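Local coordinates for IroE protein (Escherichia coli, PDB 2GZS) that hydrolyses the trilactone esters of enterobactin and its C-glucosylated derivatives, preferring the iron-free siderophores and tending to cut the ring once to give linear trimers, at residues G51-V54 with M55-D59; F85-N88 with S89-Y92; H148-G151 with G152-V155; S170-P173 with S174-R177. All coordinates share one frame; numbering follows the deposited sequence.

Contact 1: residues G51-V54 with M55-D59; sequences GNAV and MDRLD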
ATOM      1  N   GLY A  51       2.201   7.657  -4.455  1.00 10.46           N
ATOM      2  CA  GLY A  51       2.682   7.143  -5.749  1.00 10.00           C
ATOM      3  C   GLY A  51       3.691   8.038  -6.358  1.00 10.00           C
ATOM      4  O   GLY A  51       4.514   7.507  -7.144  1.00 10.27           O
ATOM      5  N   ASN A  52       3.713   9.348  -6.170  1.00  9.86           N
ATOM      6  CA  ASN A  52       4.723  10.190  -6.803  1.00  9.03           C
ATOM      7  C   ASN A  52       6.112   9.768  -6.292  1.00 13.19           C
ATOM      8  O   ASN A  52       7.059   9.661  -7.081  1.00 12.76           O
ATOM      9  CB  ASN A  52       4.560  11.670  -6.495  1.00 10.96           C
ATOM     10  CG  ASN A  52       3.213  12.220  -6.865  1.00  9.88           C
ATOM     11  OD1 ASN A  52       2.992  12.909  -7.862  1.00 18.16           O
ATOM     12  ND2 ASN A  52       2.246  11.867  -6.063  1.00  8.15           N
ATOM     13  N   ALA A  53       6.215   9.477  -5.016  1.00  9.05           N
ATOM     14  CA  ALA A  53       7.528   9.164  -4.399  1.00 12.94           C
ATOM     15  C   ALA A  53       7.972   7.788  -4.817  1.00 12.61           C
ATOM     16  O   ALA A  53       9.143   7.527  -5.088  1.00 13.94           O
ATOM     17  CB  ALA A  53       7.406   9.250  -2.863  1.00 12.30           C
ATOM     18  N   VAL A  54       7.013   6.829  -4.899  1.00 11.02           N
ATOM     19  CA  VAL A  54       7.330   5.504  -5.418  1.00  9.60           C
ATOM     20  C   VAL A  54       7.861   5.664  -6.860  1.00 12.35           C
ATOM     21  O   VAL A  54       8.922   5.052  -7.166  1.00 11.95           O
ATOM     22  CB  VAL A  54       6.074   4.617  -5.380  1.00  9.96           C
ATOM     23  CG1 VAL A  54       6.402   3.363  -6.188  1.00 14.05           C
ATOM     24  CG2 VAL A  54       5.678   4.265  -3.944  1.00 10.15           C
HETATM   25  N   MSE A  55       7.180   6.428  -7.690  1.00 10.39           N
HETATM   26  CA  MSE A  55       7.690   6.527  -9.087  1.00 10.95           C
HETATM   27  C   MSE A  55       9.055   7.161  -9.152  1.00 12.64           C
HETATM   28  O   MSE A  55       9.839   6.728 -10.008  1.00 17.11           O
HETATM   29  CB  MSE A  55       6.714   7.312  -9.950  1.00 13.36           C
HETATM   30  CG  MSE A  55       5.399   6.507 -10.106  1.00 14.08           C
HETATM   31 SE   MSE A  55       5.608   4.829 -11.049  1.00 18.79          SE
HETATM   32  CE  MSE A  55       6.246   5.561 -12.608  1.00 24.61           C
ATOM     33  N   ASP A  56       9.339   8.128  -8.321  1.00 11.47           N
ATOM     34  CA  ASP A  56      10.666   8.732  -8.310  1.00 12.46           C
ATOM     35  C   ASP A  56      11.713   7.711  -7.900  1.00 15.48           C
ATOM     36  O   ASP A  56      12.905   7.972  -8.234  1.00 17.37           O
ATOM     37  CB  ASP A  56      10.657   9.862  -7.278  1.00 16.71           C
ATOM     38  CG  ASP A  56      12.034  10.512  -7.114  1.00 33.71           C
ATOM     39  OD1 ASP A  56      12.286  11.465  -7.878  1.00 42.73           O
ATOM     40  OD2 ASP A  56      12.843  10.089  -6.255  1.00 89.78           O
ATOM     41  N   ARG A  57      11.408   6.662  -7.178  1.00 12.26           N
ATOM     42  CA  ARG A  57      12.415   5.710  -6.628  1.00 11.38           C
ATOM     43  C   ARG A  57      12.406   4.449  -7.478  1.00 13.90           C
ATOM     44  O   ARG A  57      13.254   3.583  -7.256  1.00 19.34           O
ATOM     45  CB  ARG A  57      12.063   5.402  -5.172  1.00 17.66           C
ATOM     46  CG  ARG A  57      12.239   6.557  -4.204  1.00 13.95           C
ATOM     47  CD  ARG A  57      11.451   6.367  -2.925  1.00 18.37           C
ATOM     48  NE  ARG A  57      11.866   7.274  -1.878  1.00 27.70           N
ATOM     49  CZ  ARG A  57      11.838   8.561  -1.720  1.00 40.44           C
ATOM     50  NH1 ARG A  57      11.344   9.363  -2.666  1.00 93.34           N
ATOM     51  NH2 ARG A  57      12.319   9.101  -0.588  1.00 31.20           N
ATOM     52  N   LEU A  58      11.491   4.266  -8.426  1.00 12.13           N
ATOM     53  CA  LEU A  58      11.438   3.050  -9.218  1.00 14.30           C
ATOM     54  C   LEU A  58      12.576   3.070 -10.227  1.00 20.83           C
ATOM     55  O   LEU A  58      12.798   4.121 -10.817  1.00 20.85           O
ATOM     56  CB  LEU A  58      10.061   2.951  -9.862  1.00 16.54           C
ATOM     57  CG  LEU A  58       9.664   1.658 -10.517  1.00 20.84           C
ATOM     58  CD1 LEU A  58       9.595   0.564  -9.442  1.00 24.32           C
ATOM     59  CD2 LEU A  58       8.301   1.761 -11.242  1.00 17.90           C
ATOM     60  N   ASP A  59      13.290   1.942 -10.322  1.00 19.03           N
ATOM     61  CA  ASP A  59      14.462   1.993 -11.212  1.00 20.08           C
ATOM     62  C   ASP A  59      14.548   0.631 -11.921  1.00 16.91           C
ATOM     63  O   ASP A  59      13.889  -0.328 -11.537  1.00 17.16           O
ATOM     64  CB  ASP A  59      15.758   2.337 -10.497  1.00 26.57           C
ATOM     65  CG  ASP A  59      16.119   1.421  -9.348  1.00 26.01           C
ATOM     66  OD1 ASP A  59      15.732   0.242  -9.308  1.00 29.85           O
ATOM     67  OD2 ASP A  59      16.790   1.889  -8.404  1.00 47.61           O
TER
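Arg57 lies back along the helix over the backbone of Ala53, one turn earlier. Its CG stands anti to its own carbonyl carbon (chi1 -69°) and the chain runs extended from CG to NE, which carries the methylenes past the Ala53 carbonyl: both CG and CD sit 3.4 Å from Ala53 O. Beyond them, NH1 comes within 3.9 Å of Ala53 CB, and Ala53 O lies at the guanidinium edge, near its plane. Asp56 OD2 is 4.0 Å from Arg57 NH1 but well out of that plane, a long ion pair without a directed N-H. Selenomethionine Met55 follows another course: its chain bends at both chi2 and chi3, and CG rests 3.2 Å from Gly51 O. Met55 N donates to Gly51 O at 2.9 Å. Asp56 N donates to Asn52 O at 3.0 Å in the same alpha-helical pattern. At Arg57 the pattern tightens, with a weak bond from its N-H to Ala53 O. A firmer bond joins Arg57 N to Val54 O at 3.0 Å. Helix 51-57 is enclosed by different elements: Arg57 and Ala53 touch Phe251 of helix 247-262, while Met55 packs on Ile3 of helix 2-6 and Trp30 of strand 26-34.

Contact 2: residues F85-N88 with S89-Y92; sequences FDLN and SRAY. With DFP (diisopropyl phosphonate), chain B.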
ATOM      1  N   PHE A  85       5.520  14.188  -2.331  1.00 11.38           N
ATOM      2  CA  PHE A  85       4.311  13.958  -1.529  1.00 10.50           C
ATOM      3  C   PHE A  85       3.364  15.129  -1.624  1.00 12.47           C
ATOM      4  O   PHE A  85       3.731  16.290  -1.808  1.00 13.68           O
ATOM      5  CB  PHE A  85       4.653  13.724  -0.026  1.00 11.97           C
ATOM      6  CG  PHE A  85       5.555  12.534   0.173  1.00 12.26           C
ATOM      7  CD1 PHE A  85       5.058  11.262   0.464  1.00 12.03           C
ATOM      8  CD2 PHE A  85       6.938  12.685   0.067  1.00 14.64           C
ATOM      9  CE1 PHE A  85       5.927  10.197   0.612  1.00 13.24           C
ATOM     10  CE2 PHE A  85       7.788  11.595   0.208  1.00 14.74           C
ATOM     11  CZ  PHE A  85       7.319  10.334   0.509  1.00 12.55           C
ATOM     12  N   ASP A  86       2.051  14.774  -1.427  1.00 13.49           N
ATOM     13  CA  ASP A  86       1.088  15.877  -1.185  1.00 11.64           C
ATOM     14  C   ASP A  86       0.705  15.706   0.275  1.00 11.58           C
ATOM     15  O   ASP A  86      -0.146  14.923   0.678  1.00 12.54           O
ATOM     16  CB  ASP A  86      -0.113  15.829  -2.123  1.00 12.94           C
ATOM     17  CG  ASP A  86      -1.146  16.897  -1.814  1.00 17.98           C
ATOM     18  OD1 ASP A  86      -1.147  17.535  -0.726  1.00 15.10           O
ATOM     19  OD2 ASP A  86      -2.029  17.093  -2.676  1.00 22.86           O
ATOM     20  N   LEU A  87       1.410  16.484   1.108  1.00 12.34           N
ATOM     21  CA  LEU A  87       1.345  16.222   2.538  1.00 13.07           C
ATOM     22  C   LEU A  87      -0.051  16.517   3.106  1.00 13.50           C
ATOM     23  O   LEU A  87      -0.498  15.741   3.994  1.00 13.50           O
ATOM     24  CB  LEU A  87       2.390  17.057   3.339  1.00 16.88           C
ATOM     25  CG  LEU A  87       3.867  16.717   2.974  1.00 13.67           C
ATOM     26  CD1 LEU A  87       4.742  17.736   3.741  1.00 20.82           C
ATOM     27  CD2 LEU A  87       4.274  15.322   3.283  1.00 17.39           C
ATOM     28  N   ASN A  88      -0.668  17.575   2.591  1.00 13.00           N
ATOM     29  CA  ASN A  88      -2.009  17.856   3.074  1.00 13.87           C
ATOM     30  C   ASN A  88      -3.029  16.791   2.685  1.00 11.98           C
ATOM     31  O   ASN A  88      -3.859  16.297   3.433  1.00 14.12           O
ATOM     32  CB  ASN A  88      -2.518  19.167   2.496  1.00 18.12           C
ATOM     33  CG  ASN A  88      -1.750  20.395   2.918  1.00 34.41           C
ATOM     34  OD1 ASN A  88      -1.050  20.312   3.917  1.00 30.32           O
ATOM     35  ND2 ASN A  88      -1.954  21.448   2.134  1.00 33.80           N
ATOM     36  N   SER A  89      -2.973  16.441   1.382  1.00 12.02           N
ATOM     37  CA  SER A  89      -3.984  15.511   0.874  1.00 11.76           C
ATOM     38  C   SER A  89      -3.835  14.130   1.479  1.00 12.88           C
ATOM     39  O   SER A  89      -4.788  13.444   1.826  1.00 12.30           O
ATOM     40  CB  SER A  89      -3.931  15.386  -0.655  1.00 12.42           C
ATOM     41  OG  SER A  89      -4.230  16.635  -1.282  1.00 13.51           O
ATOM     42  N   ARG A  90      -2.572  13.644   1.644  1.00  9.45           N
ATOM     43  CA  ARG A  90      -2.418  12.313   2.175  1.00  9.67           C
ATOM     44  C   ARG A  90      -2.809  12.181   3.661  1.00  8.83           C
ATOM     45  O   ARG A  90      -3.282  11.160   4.111  1.00 10.72           O
ATOM     46  CB  ARG A  90      -0.968  11.845   1.918  1.00 11.78           C
ATOM     47  CG  ARG A  90       0.032  12.471   2.883  1.00 10.41           C
ATOM     48  CD  ARG A  90       1.466  12.209   2.379  1.00  9.51           C
ATOM     49  NE  ARG A  90       1.844  10.850   2.703  1.00  9.47           N
ATOM     50  CZ  ARG A  90       2.226  10.288   3.826  1.00 10.90           C
ATOM     51  NH1 ARG A  90       2.268  11.177   4.875  1.00 11.16           N
ATOM     52  NH2 ARG A  90       2.545   9.031   3.978  1.00  9.76           N
ATOM     53  N   ALA A  91      -2.577  13.308   4.390  1.00 10.06           N
ATOM     54  CA  ALA A  91      -2.992  13.277   5.803  1.00 11.48           C
ATOM     55  C   ALA A  91      -4.522  13.098   5.938  1.00 10.16           C
ATOM     56  O   ALA A  91      -4.866  12.486   6.913  1.00 11.37           O
ATOM     57  CB  ALA A  91      -2.642  14.592   6.487  1.00 11.45           C
ATOM     58  N   TYR A  92      -5.231  13.607   4.950  1.00  8.91           N
ATOM     59  CA  TYR A  92      -6.696  13.397   4.947  1.00  9.82           C
ATOM     60  C   TYR A  92      -7.058  11.999   4.449  1.00 11.26           C
ATOM     61  O   TYR A  92      -7.757  11.228   5.077  1.00 10.18           O
ATOM     62  CB  TYR A  92      -7.370  14.461   4.090  1.00 10.04           C
ATOM     63  CG  TYR A  92      -8.892  14.343   4.282  1.00 12.04           C
ATOM     64  CD1 TYR A  92      -9.533  14.613   5.485  1.00 14.25           C
ATOM     65  CD2 TYR A  92      -9.685  13.940   3.235  1.00 10.85           C
ATOM     66  CE1 TYR A  92     -10.940  14.479   5.606  1.00 11.26           C
ATOM     67  CE2 TYR A  92     -11.054  13.784   3.300  1.00 11.41           C
ATOM     68  CZ  TYR A  92     -11.654  14.062   4.510  1.00 11.62           C
ATOM     69  OH  TYR A  92     -13.033  13.922   4.594  1.00 12.80           O
TER
HETATM   70  C1  DFP B1189       6.922   9.850   8.434  1.00 23.69           C
HETATM   71  C2  DFP B1189       7.199  11.282   8.899  1.00 27.12           C
HETATM   72  C3  DFP B1189       7.991   9.325   7.488  1.00 29.44           C
HETATM   73  C1' DFP B1189       2.791  10.389  10.190  1.00 18.54           C
HETATM   74  C2' DFP B1189       2.447   9.148  10.960  1.00 26.22           C
HETATM   75  C3' DFP B1189       3.044  11.534  11.227  1.00 29.73           C
HETATM   76  P   DFP B1189       4.264   9.480   8.167  1.00 13.37           P
HETATM   77  O1P DFP B1189       5.671   9.951   7.681  1.00 17.13           O
HETATM   78  O2P DFP B1189       4.030  10.211   9.547  1.00 14.24           O
HETATM   79  O3P DFP B1189       3.161   9.766   7.160  1.00 12.17           O
HETATM   80  O   HOH W   1       1.208  13.848   5.427  1.00 14.27           O
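Arg90 brings the guanidinium end of its side chain up to the bound diisopropyl phosphonate, while its NE passes 3.9 Å from Phe85 CD1, with the ring and guanidinium planes 84° apart. NH1 donates to DFP O3P over 2.8 Å in a fairly straight bond, and NH2 adds a weak one to the same oxygen; O3P lies at the guanidinium edge, in its plane. A water, also in that plane, accepts from NH1 and donates to Leu87 O, tying the group back to the first turn of its own helix. With NE in a salt bridge to Asp50, several directed bonds limit the rotation of the guanidinium. Behind it, chi1 (77°) sets CG between the backbone N and the carbonyl carbon, 3.3 Å from Asp86 O, and the bend at chi3 then directs the guanidinium. Arg90 N donates to Asp86 O at 2.9 Å. Asp86 anchors the helix start: its OD1 accepts from Ser89 N at 3.0 Å and its OD2 from Ser89 OG at 2.6 Å, both donors standing above the carboxylate plane. Farther out, Tyr79 packs against Asp86, Ser89 and Arg90. Asp86 is a side-chain N-cap of helix 87-93, in an esterase ligand pocket where Arg90 and the Tyr150 N-H bind the inhibitor's O3P.

Contact 3: residues H148-G151 with G152-V155; sequences HSYG and GLFV. With DFP (diisopropyl phosphonate), chain B.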
ATOM      1  N   HIS A 148       3.089   3.513   3.502  1.00  7.11           N
ATOM      2  CA  HIS A 148       4.046   3.780   4.585  1.00 10.19           C
ATOM      3  C   HIS A 148       3.586   4.975   5.432  1.00  7.38           C
ATOM      4  O   HIS A 148       3.141   5.957   4.910  1.00  8.72           O
ATOM      5  CB  HIS A 148       5.421   4.112   3.932  1.00  9.75           C
ATOM      6  CG  HIS A 148       6.509   4.535   4.890  1.00 12.82           C
ATOM      7  ND1 HIS A 148       6.750   5.871   5.150  1.00 12.56           N
ATOM      8  CD2 HIS A 148       7.377   3.798   5.613  1.00 14.63           C
ATOM      9  CE1 HIS A 148       7.762   5.907   6.013  1.00 11.77           C
ATOM     10  NE2 HIS A 148       8.181   4.705   6.335  1.00 13.46           N
ATOM     11  N   SER A 149       3.806   4.761   6.737  1.00  9.43           N
ATOM     12  CA  SER A 149       3.555   5.882   7.708  1.00 10.80           C
ATOM     13  C   SER A 149       2.050   6.155   7.729  1.00  9.73           C
ATOM     14  O   SER A 149       1.348   5.192   8.059  1.00 10.24           O
ATOM     15  CB  SER A 149       4.474   7.061   7.388  1.00 10.73           C
ATOM     16  OG  SER A 149       4.365   7.984   8.561  1.00 11.56           O
ATOM     17  N   TYR A 150       1.546   7.351   7.377  1.00  8.23           N
ATOM     18  CA  TYR A 150       0.084   7.421   7.250  1.00  9.38           C
ATOM     19  C   TYR A 150      -0.429   6.377   6.259  1.00  9.72           C
ATOM     20  O   TYR A 150      -1.517   5.835   6.459  1.00  8.80           O
ATOM     21  CB  TYR A 150      -0.347   8.814   6.807  1.00 10.08           C
ATOM     22  CG  TYR A 150      -0.397   9.942   7.846  1.00  9.67           C
ATOM     23  CD1 TYR A 150      -0.702   9.603   9.164  1.00 11.14           C
ATOM     24  CD2 TYR A 150      -0.163  11.231   7.458  1.00 11.59           C
ATOM     25  CE1 TYR A 150      -0.743  10.646  10.084  1.00 15.96           C
ATOM     26  CE2 TYR A 150      -0.224  12.286   8.382  1.00 12.54           C
ATOM     27  CZ  TYR A 150      -0.510  11.924   9.671  1.00 15.71           C
ATOM     28  OH  TYR A 150      -0.598  12.927  10.625  1.00 18.57           O
ATOM     29  N   GLY A 151       0.352   6.090   5.223  1.00  8.30           N
ATOM     30  CA  GLY A 151      -0.072   5.046   4.267  1.00  9.63           C
ATOM     31  C   GLY A 151      -0.162   3.713   4.972  1.00  9.60           C
ATOM     32  O   GLY A 151      -1.014   2.881   4.645  1.00  8.74           O
ATOM     33  N   GLY A 152       0.677   3.439   5.992  1.00  9.39           N
ATOM     34  CA  GLY A 152       0.597   2.174   6.711  1.00  8.66           C
ATOM     35  C   GLY A 152      -0.678   2.082   7.558  1.00  9.14           C
ATOM     36  O   GLY A 152      -1.267   0.997   7.703  1.00 10.06           O
ATOM     37  N   LEU A 153      -1.113   3.245   8.099  1.00  8.81           N
ATOM     38  CA  LEU A 153      -2.401   3.255   8.788  1.00 10.20           C
ATOM     39  C   LEU A 153      -3.567   2.929   7.825  1.00  8.21           C
ATOM     40  O   LEU A 153      -4.472   2.154   8.195  1.00  9.84           O
ATOM     41  CB  LEU A 153      -2.737   4.635   9.421  1.00  8.66           C
ATOM     42  CG  LEU A 153      -1.642   5.060  10.419  1.00 13.41           C
ATOM     43  CD1 LEU A 153      -2.012   6.451  10.967  1.00 14.53           C
ATOM     44  CD2 LEU A 153      -1.516   4.029  11.539  1.00 14.22           C
ATOM     45  N   PHE A 154      -3.468   3.521   6.644  1.00  8.18           N
ATOM     46  CA  PHE A 154      -4.513   3.272   5.645  1.00  8.79           C
ATOM     47  C   PHE A 154      -4.583   1.782   5.330  1.00 10.32           C
ATOM     48  O   PHE A 154      -5.672   1.220   5.167  1.00  8.48           O
ATOM     49  CB  PHE A 154      -4.230   4.043   4.340  1.00  8.72           C
ATOM     50  CG  PHE A 154      -5.341   3.788   3.333  1.00  8.60           C
ATOM     51  CD1 PHE A 154      -6.581   4.407   3.455  1.00  9.78           C
ATOM     52  CD2 PHE A 154      -5.125   2.899   2.276  1.00 10.67           C
ATOM     53  CE1 PHE A 154      -7.600   4.100   2.550  1.00  9.97           C
ATOM     54  CE2 PHE A 154      -6.136   2.574   1.358  1.00 11.29           C
ATOM     55  CZ  PHE A 154      -7.350   3.214   1.506  1.00 11.12           C
ATOM     56  N   VAL A 155      -3.397   1.119   5.234  1.00  8.66           N
ATOM     57  CA  VAL A 155      -3.453  -0.327   4.926  1.00  8.72           C
ATOM     58  C   VAL A 155      -4.114  -1.135   6.005  1.00  8.57           C
ATOM     59  O   VAL A 155      -4.907  -2.037   5.781  1.00 10.07           O
ATOM     60  CB  VAL A 155      -2.026  -0.839   4.675  1.00  9.09           C
ATOM     61  CG1 VAL A 155      -1.946  -2.356   4.504  1.00 10.35           C
ATOM     62  CG2 VAL A 155      -1.463  -0.189   3.414  1.00  9.92           C
TER
HETATM   63  C1  DFP B1189       6.922   9.850   8.434  1.00 23.69           C
HETATM   64  C2  DFP B1189       7.199  11.282   8.899  1.00 27.12           C
HETATM   65  C3  DFP B1189       7.991   9.325   7.488  1.00 29.44           C
HETATM   66  C1' DFP B1189       2.791  10.389  10.190  1.00 18.54           C
HETATM   67  C2' DFP B1189       2.447   9.148  10.960  1.00 26.22           C
HETATM   68  C3' DFP B1189       3.044  11.534  11.227  1.00 29.73           C
HETATM   69  P   DFP B1189       4.264   9.480   8.167  1.00 13.37           P
HETATM   70  O1P DFP B1189       5.671   9.951   7.681  1.00 17.13           O
HETATM   71  O2P DFP B1189       4.030  10.211   9.547  1.00 14.24           O
HETATM   72  O3P DFP B1189       3.161   9.766   7.160  1.00 12.17           O
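The nucleophile elbow of this esterase, the sharp turn between strand 143-148 and helix 150-161, presents Ser149 with the Gly-X-Ser-X-Gly pattern completed by Gly147 and Gly151. Ser149 has positive phi (67°), the strained backbone expected of such a turn, and its OG is covalently joined to DFP P at 1.6 Å. The next residue contributes its backbone: Tyr150 N donates to DFP O3P at 2.9 Å with an N-H...O angle of 171°, so the N-H points almost straight at O3P, meeting it at a steep angle to the P-O bond. The Tyr150 ring then turns one face to the inhibitor, with DFP C1' 3.5 Å above the ring plane over its centre, while Leu153 CD1 meets the ring at its edge, in plane, 3.9 Å from Tyr150 CD1. On another side of the inhibitor, the edge of the His148 imidazole approaches DFP C3, with CE1 3.7 Å away. Behind the serine the helix closes regularly: Leu153 N reaches Ser149 O at 3.1 Å, and Gly152 N makes a weaker bond to that same oxygen. Within the turn, Gly151 N donates to His148 O at 2.8 Å. A serine at the N-cap whose OG carries the phosphorus, with a following backbone N-H on the phosphonyl oxygen, is characteristic of an alpha/beta-hydrolase nucleophile, with O3P probably lying in the oxyanion hole, where the oxyanion of the ester intermediate would.

Contact 4: residues S170-P173 with S174-R177; sequences SASP and SLGR. With DFP (diisopropyl phosphonate), chain B.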
ATOM      1  N   SER A 170       1.661  -3.170   5.380  1.00  8.90           N
ATOM      2  CA  SER A 170       1.534  -1.968   6.213  1.00  8.35           C
ATOM      3  C   SER A 170       2.918  -1.580   6.734  1.00  8.82           C
ATOM      4  O   SER A 170       3.396  -2.337   7.613  1.00  9.76           O
ATOM      5  CB  SER A 170       0.606  -2.260   7.402  1.00  8.97           C
ATOM      6  OG  SER A 170       0.556  -1.074   8.205  1.00  9.83           O
ATOM      7  N   ALA A 171       3.455  -0.520   6.193  1.00  7.64           N
ATOM      8  CA  ALA A 171       4.834  -0.145   6.587  1.00  8.71           C
ATOM      9  C   ALA A 171       4.851   1.075   7.526  1.00 10.34           C
ATOM     10  O   ALA A 171       4.146   2.035   7.289  1.00  9.36           O
ATOM     11  CB  ALA A 171       5.623   0.131   5.319  1.00  9.97           C
ATOM     12  N   SER A 172       5.663   0.918   8.595  1.00  9.39           N
ATOM     13  CA  SER A 172       5.804   1.965   9.634  1.00 10.44           C
ATOM     14  C   SER A 172       4.487   2.531  10.200  1.00  8.61           C
ATOM     15  O   SER A 172       4.456   3.761  10.374  1.00  9.68           O
ATOM     16  CB  SER A 172       6.677   3.115   9.151  1.00 11.01           C
ATOM     17  OG  SER A 172       7.960   2.546   8.766  1.00 13.90           O
ATOM     18  N   PRO A 173       3.474   1.721  10.443  1.00 10.43           N
ATOM     19  CA  PRO A 173       2.246   2.310  11.028  1.00 11.73           C
ATOM     20  C   PRO A 173       2.541   2.783  12.466  1.00 11.20           C
ATOM     21  O   PRO A 173       1.758   3.653  12.937  1.00 12.10           O
ATOM     22  CB  PRO A 173       1.238   1.162  10.984  1.00 11.20           C
ATOM     23  CG  PRO A 173       2.083  -0.080  11.049  1.00 10.95           C
ATOM     24  CD  PRO A 173       3.322   0.249  10.287  1.00 10.90           C
ATOM     25  N   SER A 174       3.568   2.268  13.079  1.00  9.64           N
ATOM     26  CA  SER A 174       3.916   2.673  14.475  1.00 12.15           C
ATOM     27  C   SER A 174       4.215   4.165  14.491  1.00 11.94           C
ATOM     28  O   SER A 174       4.228   4.730  15.628  1.00 13.86           O
ATOM     29  CB  SER A 174       5.118   1.896  15.015  1.00 13.03           C
ATOM     30  OG  SER A 174       6.274   2.265  14.277  1.00 14.67           O
ATOM     31  N   LEU A 175       4.454   4.884  13.430  1.00  9.26           N
ATOM     32  CA  LEU A 175       4.699   6.326  13.421  1.00 10.18           C
ATOM     33  C   LEU A 175       3.414   7.148  13.686  1.00 15.77           C
ATOM     34  O   LEU A 175       3.531   8.369  13.936  1.00 15.62           O
ATOM     35  CB  LEU A 175       5.327   6.756  12.083  1.00 13.52           C
ATOM     36  CG  LEU A 175       6.642   6.032  11.768  1.00 11.25           C
ATOM     37  CD1 LEU A 175       7.147   6.492  10.406  1.00 13.78           C
ATOM     38  CD2 LEU A 175       7.636   6.327  12.908  1.00 16.08           C
ATOM     39  N   GLY A 176       2.264   6.489  13.549  1.00 13.95           N
ATOM     40  CA  GLY A 176       0.947   7.210  13.635  1.00 16.96           C
ATOM     41  C   GLY A 176       0.396   7.286  15.046  1.00 15.67           C
ATOM     42  O   GLY A 176       0.580   6.454  15.920  1.00 17.90           O
ATOM     43  N   ARG A 177      -0.285   8.452  15.306  1.00 17.84           N
ATOM     44  CA  ARG A 177      -0.880   8.565  16.649  1.00 20.89           C
ATOM     45  C   ARG A 177      -1.920   7.487  16.950  1.00 22.89           C
ATOM     46  O   ARG A 177      -2.103   7.034  18.083  1.00 26.76           O
ATOM     47  CB  ARG A 177      -1.612   9.905  16.720  1.00 23.44           C
ATOM     48  CG  ARG A 177      -0.755  11.143  16.606  1.00 30.33           C
ATOM     49  CD  ARG A 177      -1.720  12.337  16.852  1.00 29.42           C
ATOM     50  NE  ARG A 177      -2.073  12.342  18.280  1.00 27.70           N
ATOM     51  CZ  ARG A 177      -3.227  12.025  18.851  1.00 35.57           C
ATOM     52  NH1 ARG A 177      -4.327  11.611  18.213  1.00 24.15           N
ATOM     53  NH2 ARG A 177      -3.264  12.126  20.183  1.00 31.63           N
TER
HETATM   54  C1  DFP B1189       6.922   9.850   8.434  1.00 23.69           C
HETATM   55  C2  DFP B1189       7.199  11.282   8.899  1.00 27.12           C
HETATM   56  C3  DFP B1189       7.991   9.325   7.488  1.00 29.44           C
HETATM   57  C1' DFP B1189       2.791  10.389  10.190  1.00 18.54           C
HETATM   58  C2' DFP B1189       2.447   9.148  10.960  1.00 26.22           C
HETATM   59  C3' DFP B1189       3.044  11.534  11.227  1.00 29.73           C
HETATM   60  P   DFP B1189       4.264   9.480   8.167  1.00 13.37           P
HETATM   61  O1P DFP B1189       5.671   9.951   7.681  1.00 17.13           O
HETATM   62  O2P DFP B1189       4.030  10.211   9.547  1.00 14.24           O
HETATM   63  O3P DFP B1189       3.161   9.766   7.160  1.00 12.17           O
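Leu175 packs back on Ser172 in the 3-10 turn that follows strand 167-171, at the C-terminal end of that strand of the alpha/beta-hydrolase sheet, where the ligand pocket lies. Its CG is anti to the carbonyl carbon (chi1 -58°) and chi2 is fully extended, which sets CD1 alongside Ser172 CB at 3.6 Å and brings CG to 3.4 Å from Ser172 O. Ser172 turns its own hydroxyl the same way, OG anti to the carbonyl carbon and beside the backbone N; this leaves its CB as the part of the side chain that meets the leucine methyl. The backbone of Ser172 is itself unusual, with positive phi (49°), and the chain leaves the strand sharply at this point. Ser174 differs, its OG lying between the backbone N and the carbonyl carbon (chi1 67°), and that hydroxyl is hydrogen-bonded to Glu203. Pro173 is buried, its ring against Leu153 and Leu156 of helix 150-161.

Two bonds of i to i+3 spacing define the turn. Leu175 N donates to Ser172 O at 3.3 Å, and Gly176 N to Pro173 O at 2.9 Å; both N-H groups are well aimed. Leu175 also touches His247 of the active site. Together Leu175 and Gly176 line the pocket at one isopropyl group of the inhibitor: DFP C2' lies 3.3 Å from Leu175 O and 3.6 Å from Gly176 CA.

Overall arrangement
Contacts 2, 3 and 4 meet at the covalently bound diisopropyl phosphonate, whereas contact 1 does not touch the inhibitor. Contacts 3 and 4 are closest, with centres about 6 Å apart; Ser149 N to Ala171 O, 2.8 Å, and Ser170 OG to Gly152 O, also 2.8 Å, are probable hydrogen bonds fastening the nucleophile turn to strand 167-171. Contact 2 reaches contact 3 from another direction: Arg90 NH1 lies 3.5 Å from Tyr150 CD2, and Ala91 CB 3.8 Å from Tyr150 CE2. Contact 1 joins this group through contact 2, where Ala53 CB packs 3.5 Å from Phe85 CZ, while Arg57 remains about 9 Å from the inhibitor, side chain to ligand.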